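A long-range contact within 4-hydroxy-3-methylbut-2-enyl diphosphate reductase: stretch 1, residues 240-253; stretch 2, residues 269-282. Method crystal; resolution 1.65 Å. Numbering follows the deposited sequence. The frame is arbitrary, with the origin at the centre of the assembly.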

ATOM      1  N   HIS B 240     -36.818  -0.931   2.864  1.00 28.79           N
ATOM      2  CA  HIS B 240     -36.216  -2.212   2.528  1.00 28.63           C
ATOM      3  C   HIS B 240     -37.265  -3.329   2.602  1.00 29.04           C
ATOM      4  O   HIS B 240     -38.041  -3.389   3.556  1.00 29.05           O
ATOM      5  CB  HIS B 240     -35.021  -2.506   3.443  1.00 28.59           C
ATOM      6  CG  HIS B 240     -34.559  -3.925   3.372  1.00 27.75           C
ATOM      7  ND1 HIS B 240     -34.835  -4.845   4.360  1.00 27.19           N
ATOM      8  CD2 HIS B 240     -33.888  -4.599   2.407  1.00 26.69           C
ATOM      9  CE1 HIS B 240     -34.337  -6.018   4.017  1.00 28.48           C
ATOM     10  NE2 HIS B 240     -33.758  -5.894   2.839  1.00 24.72           N
ATOM     11  N   ILE B 241     -37.308  -4.195   1.586  1.00 29.53           N
ATOM     12  CA  ILE B 241     -38.273  -5.307   1.555  1.00 30.06           C
ATOM     13  C   ILE B 241     -37.643  -6.601   1.017  1.00 30.87           C
ATOM     14  O   ILE B 241     -36.699  -6.548   0.232  1.00 30.36           O
ATOM     15  CB  ILE B 241     -39.552  -4.972   0.727  1.00 30.12           C
ATOM     16  CG1 ILE B 241     -39.201  -4.651  -0.729  1.00 31.06           C
ATOM     17  CG2 ILE B 241     -40.337  -3.812   1.350  1.00 29.60           C
ATOM     18  CD1 ILE B 241     -40.361  -4.823  -1.690  1.00 33.22           C
ATOM     19  N   GLU B 242     -38.178  -7.744   1.452  1.00 31.51           N
ATOM     20  CA  GLU B 242     -37.745  -9.058   0.963  1.00 32.65           C
ATOM     21  C   GLU B 242     -38.683  -9.598  -0.123  1.00 33.29           C
ATOM     22  O   GLU B 242     -38.264 -10.376  -0.990  1.00 33.47           O
ATOM     23  CB  GLU B 242     -37.659 -10.052   2.119  1.00 32.43           C
ATOM     24  CG  GLU B 242     -36.437  -9.878   2.996  1.00 32.59           C
ATOM     25  CD  GLU B 242     -36.362 -10.909   4.107  1.00 32.88           C
ATOM     26  OE1 GLU B 242     -37.429 -11.328   4.614  1.00 34.02           O
ATOM     27  OE2 GLU B 242     -35.232 -11.295   4.484  1.00 32.91           O
ATOM     28  N   THR B 243     -39.945  -9.175  -0.067  1.00 34.25           N
ATOM     29  CA  THR B 243     -40.982  -9.629  -0.992  1.00 35.33           C
ATOM     30  C   THR B 243     -41.883  -8.461  -1.384  1.00 35.53           C
ATOM     31  O   THR B 243     -42.067  -7.520  -0.598  1.00 35.08           O
ATOM     32  CB  THR B 243     -41.849 -10.766  -0.344  1.00 35.65           C
ATOM     33  OG1 THR B 243     -41.000 -11.852   0.050  1.00 37.12           O
ATOM     34  CG2 THR B 243     -42.889 -11.312  -1.321  1.00 36.06           C
ATOM     35  N   ALA B 244     -42.445  -8.527  -2.591  1.00 35.77           N
ATOM     36  CA  ALA B 244     -43.496  -7.595  -3.025  1.00 36.37           C
ATOM     37  C   ALA B 244     -44.682  -7.508  -2.046  1.00 36.73           C
ATOM     38  O   ALA B 244     -45.388  -6.490  -2.007  1.00 36.62           O
ATOM     39  CB  ALA B 244     -43.987  -7.963  -4.417  1.00 36.25           C
ATOM     40  N   GLU B 245     -44.891  -8.575  -1.267  1.00 37.07           N
ATOM     41  CA  GLU B 245     -45.942  -8.635  -0.241  1.00 37.54           C
ATOM     42  C   GLU B 245     -45.833  -7.499   0.767  1.00 37.27           C
ATOM     43  O   GLU B 245     -46.838  -7.055   1.319  1.00 37.44           O
ATOM     44  CB  GLU B 245     -45.900  -9.969   0.518  1.00 37.66           C
ATOM     45  CG  GLU B 245     -46.250 -11.207  -0.303  1.00 39.41           C
ATOM     46  CD  GLU B 245     -47.601 -11.112  -0.996  1.00 41.29           C
ATOM     47  OE1 GLU B 245     -47.684 -11.516  -2.176  1.00 42.76           O
ATOM     48  OE2 GLU B 245     -48.576 -10.638  -0.371  1.00 42.12           O
ATOM     49  N   GLU B 246     -44.609  -7.035   0.996  1.00 37.10           N
ATOM     50  CA  GLU B 246     -44.344  -6.011   2.003  1.00 36.86           C
ATOM     51  C   GLU B 246     -44.652  -4.586   1.535  1.00 36.90           C
ATOM     52  O   GLU B 246     -44.797  -3.680   2.363  1.00 36.79           O
ATOM     53  CB  GLU B 246     -42.907  -6.126   2.499  1.00 36.93           C
ATOM     54  CG  GLU B 246     -42.591  -7.483   3.102  1.00 36.55           C
ATOM     55  CD  GLU B 246     -41.120  -7.667   3.386  1.00 36.49           C
ATOM     56  OE1 GLU B 246     -40.554  -6.894   4.189  1.00 36.36           O
ATOM     57  OE2 GLU B 246     -40.527  -8.594   2.809  1.00 35.59           O
ATOM     58  N   LEU B 247     -44.767  -4.399   0.220  1.00 36.77           N
ATOM     59  CA  LEU B 247     -45.083  -3.096  -0.375  1.00 36.80           C
ATOM     60  C   LEU B 247     -46.415  -2.533   0.119  1.00 37.04           C
ATOM     61  O   LEU B 247     -47.488  -2.991  -0.291  1.00 37.15           O
ATOM     62  CB  LEU B 247     -45.099  -3.181  -1.905  1.00 36.95           C
ATOM     63  CG  LEU B 247     -43.760  -3.353  -2.625  1.00 36.65           C
ATOM     64  CD1 LEU B 247     -43.957  -3.808  -4.074  1.00 37.33           C
ATOM     65  CD2 LEU B 247     -42.929  -2.067  -2.557  1.00 36.58           C
ATOM     66  N   GLN B 248     -46.333  -1.541   1.000  1.00 37.00           N
ATOM     67  CA  GLN B 248     -47.524  -0.906   1.558  1.00 36.97           C
ATOM     68  C   GLN B 248     -48.070   0.112   0.568  1.00 36.96           C
ATOM     69  O   GLN B 248     -47.331   0.998   0.132  1.00 36.92           O
ATOM     70  CB  GLN B 248     -47.204  -0.221   2.886  1.00 36.95           C
ATOM     71  CG  GLN B 248     -46.789  -1.174   4.000  1.00 36.92           C
ATOM     72  CD  GLN B 248     -46.329  -0.451   5.254  1.00 36.96           C
ATOM     73  OE1 GLN B 248     -45.407  -0.899   5.938  1.00 36.82           O
ATOM     74  NE2 GLN B 248     -46.965   0.673   5.561  1.00 36.83           N
ATOM     75  N   PRO B 249     -49.363  -0.013   0.204  1.00 37.02           N
ATOM     76  CA  PRO B 249     -50.002   0.950  -0.703  1.00 37.06           C
ATOM     77  C   PRO B 249     -49.807   2.388  -0.221  1.00 37.02           C
ATOM     78  O   PRO B 249     -49.742   3.313  -1.037  1.00 37.05           O
ATOM     79  CB  PRO B 249     -51.483   0.565  -0.633  1.00 36.92           C
ATOM     80  CG  PRO B 249     -51.473  -0.883  -0.290  1.00 37.16           C
ATOM     81  CD  PRO B 249     -50.301  -1.069   0.630  1.00 36.95           C
ATOM     82  N   GLU B 250     -49.690   2.545   1.098  1.00 36.99           N
ATOM     83  CA  GLU B 250     -49.518   3.841   1.754  1.00 36.93           C
ATOM     84  C   GLU B 250     -48.312   4.617   1.222  1.00 36.83           C
ATOM     85  O   GLU B 250     -48.386   5.839   1.036  1.00 36.47           O
ATOM     86  CB  GLU B 250     -49.385   3.638   3.267  1.00 36.95           C
ATOM     87  CG  GLU B 250     -49.392   4.928   4.082  1.00 37.05           C
ATOM     88  CD  GLU B 250     -49.354   4.681   5.579  1.00 37.20           C
ATOM     89  OE1 GLU B 250     -50.059   5.413   6.317  1.00 37.71           O
ATOM     90  OE2 GLU B 250     -48.627   3.758   6.016  1.00 38.58           O
ATOM     91  N   TRP B 251     -47.212   3.896   0.974  1.00 36.45           N
ATOM     92  CA  TRP B 251     -45.947   4.503   0.551  1.00 36.58           C
ATOM     93  C   TRP B 251     -46.019   5.184  -0.819  1.00 36.56           C
ATOM     94  O   TRP B 251     -45.196   6.089  -1.109  1.00 36.59           O
ATOM     95  CB  TRP B 251     -44.813   3.468   0.517  1.00 36.77           C
ATOM     96  CG  TRP B 251     -44.574   2.664   1.781  1.00 37.03           C
ATOM     97  CD1 TRP B 251     -44.960   2.978   3.055  1.00 37.34           C
ATOM     98  CD2 TRP B 251     -43.841   1.427   1.879  1.00 37.75           C
ATOM     99  NE1 TRP B 251     -44.540   2.004   3.931  1.00 37.12           N
ATOM    100  CE2 TRP B 251     -43.851   1.042   3.240  1.00 37.71           C
ATOM    101  CE3 TRP B 251     -43.190   0.600   0.945  1.00 37.65           C
ATOM    102  CZ2 TRP B 251     -43.232  -0.132   3.692  1.00 37.04           C
ATOM    103  CZ3 TRP B 251     -42.575  -0.567   1.397  1.00 37.27           C
ATOM    104  CH2 TRP B 251     -42.602  -0.920   2.758  1.00 37.35           C
ATOM    105  N   PHE B 252     -46.994   4.750  -1.658  1.00 36.72           N
ATOM    106  CA  PHE B 252     -47.075   5.237  -3.038  1.00 37.05           C
ATOM    107  C   PHE B 252     -48.184   6.261  -3.298  1.00 37.24           C
ATOM    108  O   PHE B 252     -48.639   6.434  -4.438  1.00 36.96           O
ATOM    109  CB  PHE B 252     -47.174   4.054  -3.994  1.00 37.19           C
ATOM    110  CG  PHE B 252     -46.097   3.042  -3.783  1.00 37.30           C
ATOM    111  CD1 PHE B 252     -46.350   1.883  -3.055  1.00 37.58           C
ATOM    112  CD2 PHE B 252     -44.813   3.267  -4.271  1.00 37.92           C
ATOM    113  CE1 PHE B 252     -45.344   0.950  -2.841  1.00 37.73           C
ATOM    114  CE2 PHE B 252     -43.803   2.341  -4.064  1.00 37.89           C
ATOM    115  CZ  PHE B 252     -44.068   1.181  -3.346  1.00 37.84           C
ATOM    116  N   ARG B 253     -48.602   6.951  -2.240  1.00 37.85           N
ATOM    117  CA  ARG B 253     -49.564   8.032  -2.404  1.00 38.30           C
ATOM    118  C   ARG B 253     -48.848   9.267  -2.962  1.00 38.46           C
ATOM    119  O   ARG B 253     -47.737   9.693  -2.388  1.00 38.64           O
ATOM    120  CB  ARG B 253     -50.244   8.362  -1.073  1.00 38.66           C
ATOM    121  CG  ARG B 253     -51.025   7.208  -0.455  1.00 39.30           C
ATOM    122  CD  ARG B 253     -51.607   7.613   0.888  1.00 40.30           C
ATOM    123  NE  ARG B 253     -51.954   6.447   1.699  1.00 41.52           N
ATOM    124  CZ  ARG B 253     -52.372   6.502   2.963  1.00 42.50           C
ATOM    125  NH1 ARG B 253     -52.500   7.670   3.585  1.00 42.20           N
ATOM    126  NH2 ARG B 253     -52.663   5.383   3.613  1.00 43.20           N
TER
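Stretch 2, residues 269-282: WIIEQVKSRIQEIC

The contact is an apolar packing of one helix against an irregular, mostly non-helical segment, with no direct hydrogen bond across it and 538 Å² buried in total. Stretch 2 is the continuation of a helix that is already under way at Trp269 and still helical at Ile281, and it runs in the same overall sense as stretch 1: Ala244 pairs with Val274, Leu247 with Ile278 and Pro249 with Ile281, at CA–CA distances of 4.7, 7.5 and 5.9 Å. Stretch 1 leaves a strand at Ile241 and passes through two short 3-10 segments, Ala244 to Glu246 and another that begins at Pro249. Glu246, at the end of the first, reaches back with OE2 to accept hydrogen bonds from Glu242 N (Glu242 N to Glu246 OE2, 2.8 Å) and Thr243 N (Thr243 N to Glu246 OE2, 3.0 Å), linking the segment to the residues just before it.

The CA atoms come nearest at Ala244 and Val274, and the Ala244 side chain points toward the helix: its CB lies 3.8 Å from Gln273 O and 4.0 Å from both Val274 CG2 and Arg277 CB. Val274 CG2 also meets Ile241 CD1 at 3.9 Å. Water 1 bridges the stretches here, accepting from Ala244 N at 3.0 Å and, weakly, from Gln273 NE2 at 2.8 Å.

Farther along, Leu247 points toward the helix, and its CD1 nestles among Val274 O (3.6 Å), Val274 CG1 (3.8 Å), Arg277 CG (3.6 Å) and Ile278 CG1 (3.7 Å). Ile281, one helical turn beyond Arg277, is the most heavily covered residue of the contact; its CD1 touches Phe252 CD1 at 3.7 Å and Leu247 O at 3.9 Å, while its CG2 reaches Pro249 CA at 3.9 Å. The Phe252 ring closes the far end: Ile278 CG2 lies over one face, Ile278 CG1 is 3.7 Å from Phe252 CZ, and Cys282 SG stands 4.2 Å from Phe252 CB.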

ATOM      1  N   TRP B 269     -36.330 -11.841 -11.416  1.00 28.73           N
ATOM      2  CA  TRP B 269     -37.761 -12.155 -11.364  1.00 28.44           C
ATOM      3  C   TRP B 269     -38.422 -11.610 -10.105  1.00 28.70           C
ATOM      4  O   TRP B 269     -39.622 -11.308 -10.114  1.00 28.71           O
ATOM      5  CB  TRP B 269     -38.045 -13.654 -11.532  1.00 27.69           C
ATOM      6  CG  TRP B 269     -37.540 -14.530 -10.450  1.00 26.41           C
ATOM      7  CD1 TRP B 269     -36.331 -15.155 -10.416  1.00 25.70           C
ATOM      8  CD2 TRP B 269     -38.232 -14.925  -9.256  1.00 25.05           C
ATOM      9  NE1 TRP B 269     -36.218 -15.904  -9.285  1.00 25.31           N
ATOM     10  CE2 TRP B 269     -37.364 -15.786  -8.546  1.00 25.70           C
ATOM     11  CE3 TRP B 269     -39.493 -14.642  -8.718  1.00 26.00           C
ATOM     12  CZ2 TRP B 269     -37.714 -16.361  -7.322  1.00 25.20           C
ATOM     13  CZ3 TRP B 269     -39.839 -15.210  -7.501  1.00 26.17           C
ATOM     14  CH2 TRP B 269     -38.957 -16.068  -6.819  1.00 26.64           C
ATOM     15  N   ILE B 270     -37.645 -11.490  -9.029  1.00 28.99           N
ATOM     16  CA  ILE B 270     -38.151 -10.852  -7.801  1.00 29.54           C
ATOM     17  C   ILE B 270     -38.299  -9.339  -8.014  1.00 30.08           C
ATOM     18  O   ILE B 270     -39.312  -8.769  -7.625  1.00 29.26           O
ATOM     19  CB  ILE B 270     -37.315 -11.206  -6.542  1.00 29.65           C
ATOM     20  CG1 ILE B 270     -37.589 -12.661  -6.148  1.00 28.32           C
ATOM     21  CG2 ILE B 270     -37.655 -10.257  -5.360  1.00 31.00           C
ATOM     22  CD1 ILE B 270     -36.584 -13.289  -5.164  1.00 29.94           C
ATOM     23  N   ILE B 271     -37.298  -8.706  -8.630  1.00 30.18           N
ATOM     24  CA  ILE B 271     -37.383  -7.280  -8.980  1.00 30.75           C
ATOM     25  C   ILE B 271     -38.600  -6.960  -9.867  1.00 31.47           C
ATOM     26  O   ILE B 271     -39.254  -5.926  -9.690  1.00 31.17           O
ATOM     27  CB  ILE B 271     -36.080  -6.765  -9.650  1.00 30.62           C
ATOM     28  CG1 ILE B 271     -34.855  -7.055  -8.774  1.00 30.43           C
ATOM     29  CG2 ILE B 271     -36.177  -5.259  -9.981  1.00 30.58           C
ATOM     30  CD1 ILE B 271     -33.512  -6.807  -9.497  1.00 30.75           C
ATOM     31  N   GLU B 272     -38.908  -7.847 -10.808  1.00 31.97           N
ATOM     32  CA  GLU B 272     -40.100  -7.686 -11.658  1.00 32.33           C
ATOM     33  C   GLU B 272     -41.400  -7.861 -10.885  1.00 32.41           C
ATOM     34  O   GLU B 272     -42.384  -7.168 -11.163  1.00 32.40           O
ATOM     35  CB  GLU B 272     -40.061  -8.639 -12.860  1.00 32.43           C
ATOM     36  CG  GLU B 272     -38.885  -8.394 -13.820  1.00 34.14           C
ATOM     37  CD  GLU B 272     -38.804  -6.946 -14.315  1.00 37.20           C
ATOM     38  OE1 GLU B 272     -39.842  -6.409 -14.742  1.00 35.78           O
ATOM     39  OE2 GLU B 272     -37.701  -6.353 -14.264  1.00 39.66           O
ATOM     40  N   GLN B 273     -41.400  -8.783  -9.923  1.00 32.74           N
ATOM     41  CA  GLN B 273     -42.543  -8.989  -9.036  1.00 33.23           C
ATOM     42  C   GLN B 273     -42.849  -7.713  -8.263  1.00 33.42           C
ATOM     43  O   GLN B 273     -44.007  -7.321  -8.132  1.00 33.96           O
ATOM     44  CB  GLN B 273     -42.276 -10.128  -8.056  1.00 33.27           C
ATOM     45  CG  GLN B 273     -42.443 -11.516  -8.647  1.00 33.51           C
ATOM     46  CD  GLN B 273     -42.564 -12.602  -7.597  1.00 33.81           C
ATOM     47  OE1 GLN B 273     -43.009 -13.707  -7.897  1.00 34.70           O
ATOM     48  NE2 GLN B 273     -42.163 -12.301  -6.361  1.00 33.72           N
ATOM     49  N   VAL B 274     -41.794  -7.073  -7.763  1.00 33.73           N
ATOM     50  CA  VAL B 274     -41.907  -5.811  -7.042  1.00 34.18           C
ATOM     51  C   VAL B 274     -42.390  -4.668  -7.957  1.00 34.54           C
ATOM     52  O   VAL B 274     -43.325  -3.934  -7.605  1.00 34.43           O
ATOM     53  CB  VAL B 274     -40.578  -5.465  -6.324  1.00 33.89           C
ATOM     54  CG1 VAL B 274     -40.587  -4.019  -5.783  1.00 34.38           C
ATOM     55  CG2 VAL B 274     -40.329  -6.466  -5.201  1.00 33.84           C
ATOM     56  N   LYS B 275     -41.770  -4.551  -9.132  1.00 34.80           N
ATOM     57  CA  LYS B 275     -42.122  -3.531 -10.117  1.00 35.11           C
ATOM     58  C   LYS B 275     -43.597  -3.588 -10.511  1.00 35.41           C
ATOM     59  O   LYS B 275     -44.274  -2.562 -10.515  1.00 35.04           O
ATOM     60  CB  LYS B 275     -41.229  -3.637 -11.362  1.00 35.08           C
ATOM     61  CG  LYS B 275     -41.584  -2.676 -12.495  1.00 35.80           C
ATOM     62  CD  LYS B 275     -40.594  -2.803 -13.633  1.00 35.48           C
ATOM     63  CE  LYS B 275     -40.980  -1.900 -14.775  1.00 36.39           C
ATOM     64  NZ  LYS B 275     -39.753  -1.343 -15.399  1.00 37.46           N
ATOM     65  N   SER B 276     -44.101  -4.773 -10.841  1.00 35.59           N
ATOM     66  CA  SER B 276     -45.488  -4.850 -11.301  1.00 35.91           C
ATOM     67  C   SER B 276     -46.519  -4.812 -10.168  1.00 36.19           C
ATOM     68  O   SER B 276     -47.700  -4.559 -10.414  1.00 35.93           O
ATOM     69  CB  SER B 276     -45.718  -6.023 -12.260  1.00 35.85           C
ATOM     70  OG  SER B 276     -45.041  -7.180 -11.839  1.00 36.38           O
ATOM     71  N   ARG B 277     -46.076  -5.047  -8.933  1.00 36.75           N
ATOM     72  CA  ARG B 277     -46.943  -4.821  -7.770  1.00 37.16           C
ATOM     73  C   ARG B 277     -47.054  -3.321  -7.506  1.00 37.25           C
ATOM     74  O   ARG B 277     -48.130  -2.829  -7.157  1.00 37.31           O
ATOM     75  CB  ARG B 277     -46.468  -5.622  -6.536  1.00 37.28           C
ATOM     76  CG  ARG B 277     -47.096  -5.259  -5.164  1.00 37.22           C
ATOM     77  CD  ARG B 277     -48.560  -4.798  -5.204  1.00 39.42           C
ATOM     78  NE  ARG B 277     -49.529  -5.833  -4.863  1.00 39.59           N
ATOM     79  CZ  ARG B 277     -50.737  -5.591  -4.362  1.00 40.22           C
ATOM     80  NH1 ARG B 277     -51.139  -4.344  -4.134  1.00 39.18           N
ATOM     81  NH2 ARG B 277     -51.548  -6.603  -4.084  1.00 40.80           N
ATOM     82  N   ILE B 278     -45.952  -2.594  -7.695  1.00 37.35           N
ATOM     83  CA  ILE B 278     -45.974  -1.124  -7.604  1.00 37.52           C
ATOM     84  C   ILE B 278     -46.897  -0.527  -8.671  1.00 37.89           C
ATOM     85  O   ILE B 278     -47.674   0.388  -8.384  1.00 37.66           O
ATOM     86  CB  ILE B 278     -44.545  -0.516  -7.657  1.00 37.44           C
ATOM     87  CG1 ILE B 278     -43.780  -0.866  -6.373  1.00 37.05           C
ATOM     88  CG2 ILE B 278     -44.591   0.996  -7.846  1.00 37.13           C
ATOM     89  CD1 ILE B 278     -42.291  -0.604  -6.429  1.00 36.29           C
ATOM     90  N   GLN B 279     -46.832  -1.073  -9.886  1.00 38.31           N
ATOM     91  CA  GLN B 279     -47.751  -0.692 -10.969  1.00 38.76           C
ATOM     92  C   GLN B 279     -49.210  -1.054 -10.677  1.00 38.73           C
ATOM     93  O   GLN B 279     -50.124  -0.407 -11.192  1.00 38.73           O
ATOM     94  CB  GLN B 279     -47.309  -1.306 -12.301  1.00 39.04           C
ATOM     95  CG  GLN B 279     -46.188  -0.538 -12.983  1.00 40.01           C
ATOM     96  CD  GLN B 279     -45.437  -1.364 -14.011  1.00 41.71           C
ATOM     97  OE1 GLN B 279     -45.297  -2.580 -13.870  1.00 43.36           O
ATOM     98  NE2 GLN B 279     -44.938  -0.703 -15.051  1.00 42.40           N
ATOM     99  N   GLU B 280     -49.410  -2.087  -9.858  1.00 38.71           N
ATOM    100  CA  GLU B 280     -50.736  -2.517  -9.418  1.00 38.62           C
ATOM    101  C   GLU B 280     -51.270  -1.624  -8.292  1.00 38.51           C
ATOM    102  O   GLU B 280     -52.483  -1.457  -8.150  1.00 38.43           O
ATOM    103  CB  GLU B 280     -50.694  -3.975  -8.953  1.00 38.65           C
ATOM    104  CG  GLU B 280     -52.060  -4.625  -8.830  1.00 39.35           C
ATOM    105  CD  GLU B 280     -52.144  -5.599  -7.673  1.00 39.92           C
ATOM    106  OE1 GLU B 280     -51.541  -6.687  -7.761  1.00 39.65           O
ATOM    107  OE2 GLU B 280     -52.825  -5.274  -6.677  1.00 40.51           O
ATOM    108  N   ILE B 281     -50.357  -1.072  -7.495  1.00 38.42           N
ATOM    109  CA  ILE B 281     -50.701  -0.091  -6.459  1.00 38.40           C
ATOM    110  C   ILE B 281     -51.093   1.251  -7.098  1.00 38.37           C
ATOM    111  O   ILE B 281     -52.038   1.909  -6.647  1.00 38.36           O
ATOM    112  CB  ILE B 281     -49.550   0.074  -5.422  1.00 38.45           C
ATOM    113  CG1 ILE B 281     -49.452  -1.175  -4.541  1.00 38.27           C
ATOM    114  CG2 ILE B 281     -49.752   1.325  -4.554  1.00 38.37           C
ATOM    115  CD1 ILE B 281     -48.198  -1.247  -3.702  1.00 38.53           C
ATOM    116  N   CYS B 282     -50.371   1.640  -8.150  1.00 38.30           N
ATOM    117  CA  CYS B 282     -50.720   2.817  -8.947  1.00 38.05           C
ATOM    118  C   CYS B 282     -51.353   2.365 -10.260  1.00 37.90           C
ATOM    119  O   CYS B 282     -52.241   3.021 -10.797  1.00 38.09           O
ATOM    120  CB  CYS B 282     -49.480   3.671  -9.235  1.00 38.12           C
ATOM    121  SG  CYS B 282     -48.127   3.531  -8.015  1.00 37.74           S
TER
HETATM  122  O   HOH W   1     -41.211 -10.690  -4.323  1.00 44.34           O